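PDB 1LRZ: factor essential for expression of methicillin resistance from Staphylococcus aureus, which adds glycines 2 and 3 of the pentaglycine bridge of staphylococcal peptidoglycan, using glycyl-tRNA as donor. Local coordinates for residues A[223-228]-A[315-320]; A[14-19]-A[233-238]. One frame throughout, in Å; residues are numbered along the deposited sequence.

Interaction 1 of 2, residues A[223-228]-A[315-320]; sequences KFYYNR and AGFFFI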
ATOM      1  N   LYS A 223     -18.997   1.095  -1.203  1.00 59.68           N
ATOM      2  CA  LYS A 223     -19.125  -0.152  -0.462  1.00 55.41           C
ATOM      3  C   LYS A 223     -17.834  -0.976  -0.479  1.00 50.39           C
ATOM      4  O   LYS A 223     -17.607  -1.818   0.396  1.00 49.06           O
ATOM      5  CB  LYS A 223     -20.299  -0.957  -1.020  1.00 57.74           C
ATOM      6  CG  LYS A 223     -21.628  -0.223  -0.877  1.00 61.66           C
ATOM      7  CD  LYS A 223     -22.813  -1.089  -1.273  1.00 64.47           C
ATOM      8  CE  LYS A 223     -24.127  -0.344  -1.065  1.00 65.25           C
ATOM      9  NZ  LYS A 223     -25.313  -1.175  -1.418  1.00 66.57           N
ATOM     10  N   PHE A 224     -16.991  -0.721  -1.474  1.00 44.07           N
ATOM     11  CA  PHE A 224     -15.712  -1.407  -1.596  1.00 39.43           C
ATOM     12  C   PHE A 224     -14.919  -1.254  -0.294  1.00 35.32           C
ATOM     13  O   PHE A 224     -14.463  -2.236   0.295  1.00 30.29           O
ATOM     14  CB  PHE A 224     -14.905  -0.798  -2.747  1.00 40.08           C
ATOM     15  CG  PHE A 224     -13.477  -1.274  -2.813  1.00 39.86           C
ATOM     16  CD1 PHE A 224     -13.127  -2.366  -3.595  1.00 40.12           C
ATOM     17  CD2 PHE A 224     -12.482  -0.632  -2.079  1.00 39.30           C
ATOM     18  CE1 PHE A 224     -11.805  -2.813  -3.651  1.00 39.52           C
ATOM     19  CE2 PHE A 224     -11.160  -1.073  -2.126  1.00 40.12           C
ATOM     20  CZ  PHE A 224     -10.821  -2.166  -2.915  1.00 39.97           C
ATOM     21  N   TYR A 225     -14.768  -0.012   0.149  1.00 30.93           N
ATOM     22  CA  TYR A 225     -14.014   0.278   1.358  1.00 32.03           C
ATOM     23  C   TYR A 225     -14.704  -0.210   2.619  1.00 32.40           C
ATOM     24  O   TYR A 225     -14.064  -0.771   3.514  1.00 30.04           O
ATOM     25  CB  TYR A 225     -13.735   1.777   1.463  1.00 32.03           C
ATOM     26  CG  TYR A 225     -12.810   2.279   0.383  1.00 36.15           C
ATOM     27  CD1 TYR A 225     -13.290   3.075  -0.656  1.00 36.27           C
ATOM     28  CD2 TYR A 225     -11.457   1.934   0.381  1.00 34.36           C
ATOM     29  CE1 TYR A 225     -12.453   3.514  -1.669  1.00 36.53           C
ATOM     30  CE2 TYR A 225     -10.607   2.367  -0.630  1.00 35.97           C
ATOM     31  CZ  TYR A 225     -11.112   3.158  -1.654  1.00 39.10           C
ATOM     32  OH  TYR A 225     -10.281   3.603  -2.663  1.00 38.60           O
ATOM     33  N   TYR A 226     -16.011  -0.005   2.694  1.00 31.76           N
ATOM     34  CA  TYR A 226     -16.739  -0.447   3.867  1.00 32.33           C
ATOM     35  C   TYR A 226     -16.566  -1.958   4.068  1.00 28.09           C
ATOM     36  O   TYR A 226     -16.277  -2.419   5.180  1.00 24.67           O
ATOM     37  CB  TYR A 226     -18.222  -0.098   3.728  1.00 37.17           C
ATOM     38  CG  TYR A 226     -19.077  -0.663   4.839  1.00 45.90           C
ATOM     39  CD1 TYR A 226     -19.182  -0.014   6.065  1.00 50.85           C
ATOM     40  CD2 TYR A 226     -19.767  -1.866   4.670  1.00 49.89           C
ATOM     41  CE1 TYR A 226     -19.956  -0.549   7.100  1.00 53.40           C
ATOM     42  CE2 TYR A 226     -20.540  -2.408   5.696  1.00 52.82           C
ATOM     43  CZ  TYR A 226     -20.629  -1.744   6.909  1.00 54.99           C
ATOM     44  OH  TYR A 226     -21.380  -2.278   7.936  1.00 58.07           O
ATOM     45  N   ASN A 227     -16.728  -2.732   2.996  1.00 25.80           N
ATOM     46  CA  ASN A 227     -16.606  -4.182   3.121  1.00 26.77           C
ATOM     47  C   ASN A 227     -15.209  -4.638   3.528  1.00 24.87           C
ATOM     48  O   ASN A 227     -15.071  -5.620   4.254  1.00 23.27           O
ATOM     49  CB  ASN A 227     -17.032  -4.891   1.829  1.00 30.31           C
ATOM     50  CG  ASN A 227     -18.543  -4.848   1.613  1.00 35.82           C
ATOM     51  OD1 ASN A 227     -19.313  -4.745   2.573  1.00 37.00           O
ATOM     52  ND2 ASN A 227     -18.971  -4.944   0.355  1.00 33.90           N
ATOM     53  N   ARG A 228     -14.180  -3.929   3.069  1.00 24.45           N
ATOM     54  CA  ARG A 228     -12.809  -4.292   3.421  1.00 26.47           C
ATOM     55  C   ARG A 228     -12.629  -4.080   4.927  1.00 25.03           C
ATOM     56  O   ARG A 228     -12.067  -4.922   5.623  1.00 23.40           O
ATOM     57  CB  ARG A 228     -11.806  -3.435   2.638  1.00 27.05           C
ATOM     58  CG  ARG A 228     -11.927  -3.543   1.122  1.00 32.34           C
ATOM     59  CD  ARG A 228     -11.673  -4.951   0.677  1.00 35.74           C
ATOM     60  NE  ARG A 228     -11.753  -5.135  -0.772  1.00 40.12           N
ATOM     61  CZ  ARG A 228     -12.863  -5.017  -1.496  1.00 41.64           C
ATOM     62  NH1 ARG A 228     -14.022  -4.695  -0.931  1.00 40.97           N
ATOM     63  NH2 ARG A 228     -12.820  -5.281  -2.791  1.00 44.09           N
ATOM     64  N   ALA A 315      -5.113  11.155   4.126  1.00 19.85           N
ATOM     65  CA  ALA A 315      -5.549   9.854   4.622  1.00 18.19           C
ATOM     66  C   ALA A 315      -5.123   8.753   3.667  1.00 18.31           C
ATOM     67  O   ALA A 315      -4.862   9.003   2.482  1.00 15.33           O
ATOM     68  CB  ALA A 315      -7.072   9.830   4.799  1.00 18.43           C
ATOM     69  N   GLY A 316      -5.050   7.535   4.196  1.00 15.60           N
ATOM     70  CA  GLY A 316      -4.664   6.396   3.392  1.00 17.15           C
ATOM     71  C   GLY A 316      -5.417   5.159   3.834  1.00 16.42           C
ATOM     72  O   GLY A 316      -5.872   5.063   4.982  1.00 15.24           O
ATOM     73  N   PHE A 317      -5.548   4.213   2.913  1.00 16.66           N
ATOM     74  CA  PHE A 317      -6.231   2.947   3.175  1.00 15.17           C
ATOM     75  C   PHE A 317      -5.130   1.889   3.045  1.00 15.35           C
ATOM     76  O   PHE A 317      -4.575   1.696   1.959  1.00 14.94           O
ATOM     77  CB  PHE A 317      -7.309   2.718   2.122  1.00 19.32           C
ATOM     78  CG  PHE A 317      -8.387   1.780   2.556  1.00 21.64           C
ATOM     79  CD1 PHE A 317      -9.421   2.223   3.376  1.00 21.78           C
ATOM     80  CD2 PHE A 317      -8.388   0.460   2.127  1.00 22.08           C
ATOM     81  CE1 PHE A 317     -10.444   1.363   3.761  1.00 21.09           C
ATOM     82  CE2 PHE A 317      -9.411  -0.408   2.511  1.00 24.06           C
ATOM     83  CZ  PHE A 317     -10.440   0.052   3.329  1.00 18.14           C
ATOM     84  N   PHE A 318      -4.818   1.207   4.143  1.00 16.69           N
ATOM     85  CA  PHE A 318      -3.736   0.230   4.152  1.00 15.65           C
ATOM     86  C   PHE A 318      -4.114  -1.203   4.493  1.00 17.89           C
ATOM     87  O   PHE A 318      -4.899  -1.447   5.408  1.00 17.74           O
ATOM     88  CB  PHE A 318      -2.659   0.645   5.159  1.00 16.79           C
ATOM     89  CG  PHE A 318      -1.849   1.845   4.752  1.00 17.45           C
ATOM     90  CD1 PHE A 318      -2.376   3.128   4.846  1.00 14.78           C
ATOM     91  CD2 PHE A 318      -0.535   1.683   4.294  1.00 14.48           C
ATOM     92  CE1 PHE A 318      -1.615   4.243   4.489  1.00 16.61           C
ATOM     93  CE2 PHE A 318       0.235   2.782   3.934  1.00 15.59           C
ATOM     94  CZ  PHE A 318      -0.306   4.074   4.031  1.00 17.11           C
ATOM     95  N   PHE A 319      -3.527  -2.151   3.762  1.00 16.35           N
ATOM     96  CA  PHE A 319      -3.731  -3.571   4.045  1.00 16.62           C
ATOM     97  C   PHE A 319      -2.479  -4.051   4.782  1.00 18.95           C
ATOM     98  O   PHE A 319      -1.344  -3.717   4.403  1.00 18.68           O
ATOM     99  CB  PHE A 319      -3.949  -4.348   2.748  1.00 17.42           C
ATOM    100  CG  PHE A 319      -5.216  -3.964   2.038  1.00 18.08           C
ATOM    101  CD1 PHE A 319      -5.227  -3.750   0.663  1.00 19.20           C
ATOM    102  CD2 PHE A 319      -6.395  -3.765   2.757  1.00 20.25           C
ATOM    103  CE1 PHE A 319      -6.394  -3.339   0.015  1.00 20.18           C
ATOM    104  CE2 PHE A 319      -7.571  -3.356   2.111  1.00 22.67           C
ATOM    105  CZ  PHE A 319      -7.567  -3.142   0.741  1.00 22.46           C
ATOM    106  N   ILE A 320      -2.684  -4.821   5.846  1.00 18.33           N
ATOM    107  CA  ILE A 320      -1.574  -5.284   6.659  1.00 18.16           C
ATOM    108  C   ILE A 320      -1.562  -6.795   6.813  1.00 19.52           C
ATOM    109  O   ILE A 320      -2.490  -7.388   7.353  1.00 18.79           O
ATOM    110  CB  ILE A 320      -1.621  -4.639   8.080  1.00 22.69           C
ATOM    111  CG1 ILE A 320      -1.575  -3.108   7.968  1.00 23.93           C
ATOM    112  CG2 ILE A 320      -0.466  -5.143   8.934  1.00 17.98           C
ATOM    113  CD1 ILE A 320      -2.907  -2.487   7.651  1.00 28.71           C
TER
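Tyr225 turns the CD2-CE2 edge of its ring onto a face of Phe317. The two rings form a T-shaped pair, with centroids 4.8 Å apart and planes at 71°. Tyr225 CD2 stands over the middle of the Phe317 ring, 3.6 Å from Phe317 CE1. Tyr225 CE2 stands a little farther off, 3.9 Å from Phe317 CG, on the side where that ring joins its backbone. Phe317 has CG anti to its own N (chi1 -158°), and this carries the ring off the strand toward the helix. One face of the Tyr225 ring is covered by Phe224, whose CD2 lies over its centre, 3.6 Å above the plane. Phe204 meets both members of the pair, edge-to-face in the case of Tyr225. Helix 222-232 thus covers one face of the nine-stranded mixed sheet through residues of strand 310-320. The sheet belongs to one of the two acetyltransferase-like halves of the FemABX fold. Helix 341-355 covers the other face, where Phe318 touches Val345 and Met349. The helix and strand segments cross at 46°, and their axes come no nearer than 11.0 Å, and the aromatic side chains bridge the distance. Arg228 takes part through its CB, not its charge. That atom sits at the rim of Phe317, near the ring plane and 3.8 Å from Phe317 CZ. It also reaches the edge of Phe319, more loosely, at 4.3 Å from Phe319 CE2. Phe319 CZ lies at the edge of the Phe317 ring, in its plane. Phe23, Tyr232 and Tyr328 also meet the Phe319 ring.

Interaction 2 of 2, residues A[14-19]-A[233-238]; sequences FTDSMP and KDRVLV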
ATOM      1  N   PHE A  14      -1.295 -21.230   6.153  1.00 19.60           N
ATOM      2  CA  PHE A  14      -0.266 -21.393   5.133  1.00 20.33           C
ATOM      3  C   PHE A  14       0.099 -20.086   4.446  1.00 20.14           C
ATOM      4  O   PHE A  14       1.273 -19.731   4.352  1.00 21.70           O
ATOM      5  CB  PHE A  14      -0.697 -22.383   4.059  1.00 18.37           C
ATOM      6  CG  PHE A  14       0.299 -22.522   2.955  1.00 15.68           C
ATOM      7  CD1 PHE A  14       1.520 -23.145   3.184  1.00 17.92           C
ATOM      8  CD2 PHE A  14       0.018 -22.027   1.683  1.00 18.42           C
ATOM      9  CE1 PHE A  14       2.454 -23.284   2.158  1.00 22.29           C
ATOM     10  CE2 PHE A  14       0.935 -22.154   0.649  1.00 18.90           C
ATOM     11  CZ  PHE A  14       2.161 -22.787   0.882  1.00 21.51           C
ATOM     12  N   THR A  15      -0.898 -19.355   3.964  1.00 20.12           N
ATOM     13  CA  THR A  15      -0.587 -18.106   3.274  1.00 20.08           C
ATOM     14  C   THR A  15       0.124 -17.067   4.166  1.00 19.73           C
ATOM     15  O   THR A  15       0.966 -16.318   3.675  1.00 19.43           O
ATOM     16  CB  THR A  15      -1.846 -17.509   2.638  1.00 18.54           C
ATOM     17  OG1 THR A  15      -2.833 -17.267   3.652  1.00 19.35           O
ATOM     18  CG2 THR A  15      -2.404 -18.485   1.594  1.00 16.47           C
ATOM     19  N   ASP A  16      -0.192 -17.036   5.462  1.00 16.41           N
ATOM     20  CA  ASP A  16       0.463 -16.103   6.385  1.00 19.59           C
ATOM     21  C   ASP A  16       1.955 -16.410   6.533  1.00 19.94           C
ATOM     22  O   ASP A  16       2.735 -15.540   6.905  1.00 21.62           O
ATOM     23  CB  ASP A  16      -0.152 -16.172   7.791  1.00 20.71           C
ATOM     24  CG  ASP A  16      -1.369 -15.280   7.961  1.00 23.96           C
ATOM     25  OD1 ASP A  16      -1.929 -15.286   9.076  1.00 26.91           O
ATOM     26  OD2 ASP A  16      -1.766 -14.577   7.004  1.00 23.61           O
ATOM     27  N   SER A  17       2.351 -17.647   6.255  1.00 20.78           N
ATOM     28  CA  SER A  17       3.745 -18.033   6.411  1.00 21.13           C
ATOM     29  C   SER A  17       4.576 -17.949   5.142  1.00 20.49           C
ATOM     30  O   SER A  17       5.765 -18.223   5.170  1.00 19.79           O
ATOM     31  CB  SER A  17       3.827 -19.470   6.944  1.00 22.26           C
ATOM     32  OG  SER A  17       3.436 -20.409   5.944  1.00 24.46           O
ATOM     33  N   MET A  18       3.965 -17.562   4.031  1.00 19.56           N
ATOM     34  CA  MET A  18       4.680 -17.542   2.760  1.00 16.96           C
ATOM     35  C   MET A  18       4.959 -16.163   2.173  1.00 18.30           C
ATOM     36  O   MET A  18       4.182 -15.224   2.361  1.00 15.62           O
ATOM     37  CB  MET A  18       3.887 -18.362   1.719  1.00 14.72           C
ATOM     38  CG  MET A  18       3.848 -19.906   1.970  1.00 17.02           C
ATOM     39  SD  MET A  18       5.448 -20.681   1.662  1.00 10.29           S
ATOM     40  CE  MET A  18       5.401 -20.897  -0.055  1.00 18.33           C
ATOM     41  N   PRO A  19       6.083 -16.027   1.457  1.00 17.95           N
ATOM     42  CA  PRO A  19       6.422 -14.744   0.830  1.00 18.29           C
ATOM     43  C   PRO A  19       5.517 -14.616  -0.391  1.00 17.98           C
ATOM     44  O   PRO A  19       5.055 -15.623  -0.933  1.00 15.44           O
ATOM     45  CB  PRO A  19       7.889 -14.921   0.435  1.00 21.30           C
ATOM     46  CG  PRO A  19       7.993 -16.402   0.192  1.00 21.87           C
ATOM     47  CD  PRO A  19       7.205 -16.972   1.358  1.00 19.70           C
ATOM     48  N   LYS A 233     -10.895  -6.717   8.948  1.00 22.26           N
ATOM     49  CA  LYS A 233     -10.724  -6.422  10.369  1.00 21.96           C
ATOM     50  C   LYS A 233      -9.384  -5.800  10.749  1.00 20.64           C
ATOM     51  O   LYS A 233      -9.137  -4.636  10.431  1.00 23.17           O
ATOM     52  CB  LYS A 233     -10.990  -7.691  11.189  1.00 22.77           C
ATOM     53  CG  LYS A 233     -12.445  -8.168  11.057  1.00 28.29           C
ATOM     54  CD  LYS A 233     -12.660  -9.579  11.577  1.00 30.46           C
ATOM     55  CE  LYS A 233     -14.042 -10.088  11.187  1.00 33.80           C
ATOM     56  NZ  LYS A 233     -14.166 -11.556  11.429  1.00 37.78           N
ATOM     57  N   ASP A 234      -8.517  -6.547  11.423  1.00 20.89           N
ATOM     58  CA  ASP A 234      -7.239  -5.972  11.823  1.00 21.06           C
ATOM     59  C   ASP A 234      -6.202  -5.952  10.711  1.00 20.90           C
ATOM     60  O   ASP A 234      -5.085  -5.473  10.916  1.00 23.30           O
ATOM     61  CB  ASP A 234      -6.654  -6.709  13.017  1.00 23.72           C
ATOM     62  CG  ASP A 234      -6.438  -8.175  12.737  1.00 25.80           C
ATOM     63  OD1 ASP A 234      -5.535  -8.766  13.357  1.00 28.01           O
ATOM     64  OD2 ASP A 234      -7.180  -8.727  11.907  1.00 27.60           O
ATOM     65  N   ARG A 235      -6.560  -6.466   9.541  1.00 17.54           N
ATOM     66  CA  ARG A 235      -5.621  -6.465   8.429  1.00 17.51           C
ATOM     67  C   ARG A 235      -5.812  -5.265   7.516  1.00 18.42           C
ATOM     68  O   ARG A 235      -5.322  -5.227   6.385  1.00 17.28           O
ATOM     69  CB  ARG A 235      -5.706  -7.787   7.681  1.00 19.20           C
ATOM     70  CG  ARG A 235      -5.410  -8.923   8.651  1.00 21.86           C
ATOM     71  CD  ARG A 235      -4.741 -10.069   8.000  1.00 30.36           C
ATOM     72  NE  ARG A 235      -4.413 -11.117   8.961  1.00 29.79           N
ATOM     73  CZ  ARG A 235      -3.741 -12.211   8.632  1.00 31.56           C
ATOM     74  NH1 ARG A 235      -3.474 -13.138   9.547  1.00 28.99           N
ATOM     75  NH2 ARG A 235      -3.329 -12.365   7.378  1.00 23.36           N
ATOM     76  N   VAL A 236      -6.541  -4.278   8.024  1.00 17.73           N
ATOM     77  CA  VAL A 236      -6.740  -3.032   7.303  1.00 16.54           C
ATOM     78  C   VAL A 236      -6.701  -1.885   8.313  1.00 18.57           C
ATOM     79  O   VAL A 236      -7.216  -2.006   9.418  1.00 16.66           O
ATOM     80  CB  VAL A 236      -8.085  -3.016   6.517  1.00 19.63           C
ATOM     81  CG1 VAL A 236      -9.258  -3.301   7.448  1.00 22.25           C
ATOM     82  CG2 VAL A 236      -8.268  -1.663   5.842  1.00 24.45           C
ATOM     83  N   LEU A 237      -6.065  -0.779   7.937  1.00 18.54           N
ATOM     84  CA  LEU A 237      -5.981   0.391   8.799  1.00 16.78           C
ATOM     85  C   LEU A 237      -6.183   1.604   7.907  1.00 17.41           C
ATOM     86  O   LEU A 237      -5.771   1.598   6.740  1.00 12.83           O
ATOM     87  CB  LEU A 237      -4.614   0.465   9.500  1.00 19.81           C
ATOM     88  CG  LEU A 237      -4.390  -0.488  10.680  1.00 19.41           C
ATOM     89  CD1 LEU A 237      -2.957  -0.345  11.196  1.00 21.65           C
ATOM     90  CD2 LEU A 237      -5.410  -0.168  11.782  1.00 18.74           C
ATOM     91  N   VAL A 238      -6.821   2.632   8.462  1.00 15.62           N
ATOM     92  CA  VAL A 238      -7.127   3.857   7.730  1.00 15.66           C
ATOM     93  C   VAL A 238      -6.554   5.064   8.466  1.00 19.13           C
ATOM     94  O   VAL A 238      -7.283   5.807   9.130  1.00 19.16           O
ATOM     95  CB  VAL A 238      -8.665   4.055   7.590  1.00 20.12           C
ATOM     96  CG1 VAL A 238      -8.972   5.286   6.726  1.00 18.24           C
ATOM     97  CG2 VAL A 238      -9.303   2.807   6.979  1.00 19.19           C
TER
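A two-pronged salt bridge joins the last part of helix 8-16 to the turn between helix 222-232 and strand 236-244. Asp16 supplies the carboxylate and Arg235 the guanidinium. The side chains approach from opposite directions and meet end-on. Arg235 NH1 donates to Asp16 OD1 at 2.7 Å, with an N-H...O angle of 170°. Arg235 NH2 donates to Asp16 OD2, also at 2.7 Å and almost as straight. Each oxygen is met on its syn side. Both lie close to the guanidinium plane, and the two flat groups are nearly coplanar, with 23° between them. Arg235 reaches across as a long arm. Its chain bends at chi2 (-148°) and is extended beyond that, which brings the nitrogens to a helix whose nearest CA, that of Asp16, is 11.6 Å from the CA of Arg235. NH2 has a second partner, OD1 of Asn321, which probably helps to fix the rotation of the guanidinium. Pro322 touches both Asp16 and Arg235. Within the other half of the protein, Phe14 and Thr15 of helix 8-16 pack on Val77 of the seven-stranded sheet. The bridge therefore links the two sheet-bearing halves of the FemABX fold. Near this end of the helix, Phe14 O accepts from both Ser17 N and Ser17 OG, the latter at 2.8 Å. Asp16 lies near the C-terminal end of its helix, where the helix dipole would probably disfavour a negative charge. The paired guanidinium probably offsets that cost and favours the ionised carboxylate, while the double grip restricts rotation of both groups.

In the fold
Interaction 1 is buried and interaction 2 lies at the surface, with centres about 13 Å apart. Their segments alternate along the chain. Helix 222-232 of the first leads through the turn with Arg235 into strand 236-244 of the second, which is the antiparallel neighbour of strand 310-320. The two contacts meet there: Ile320 N lies 2.7 Å from Arg235 O and Phe318 N 2.8 Å from Leu237 O, both probable hydrogen bonds. Interaction 1 fixes a helix to its own sheet by apolar, mainly aromatic packing. Interaction 2 reaches from that sheet to the helix of the other half and relies on charge.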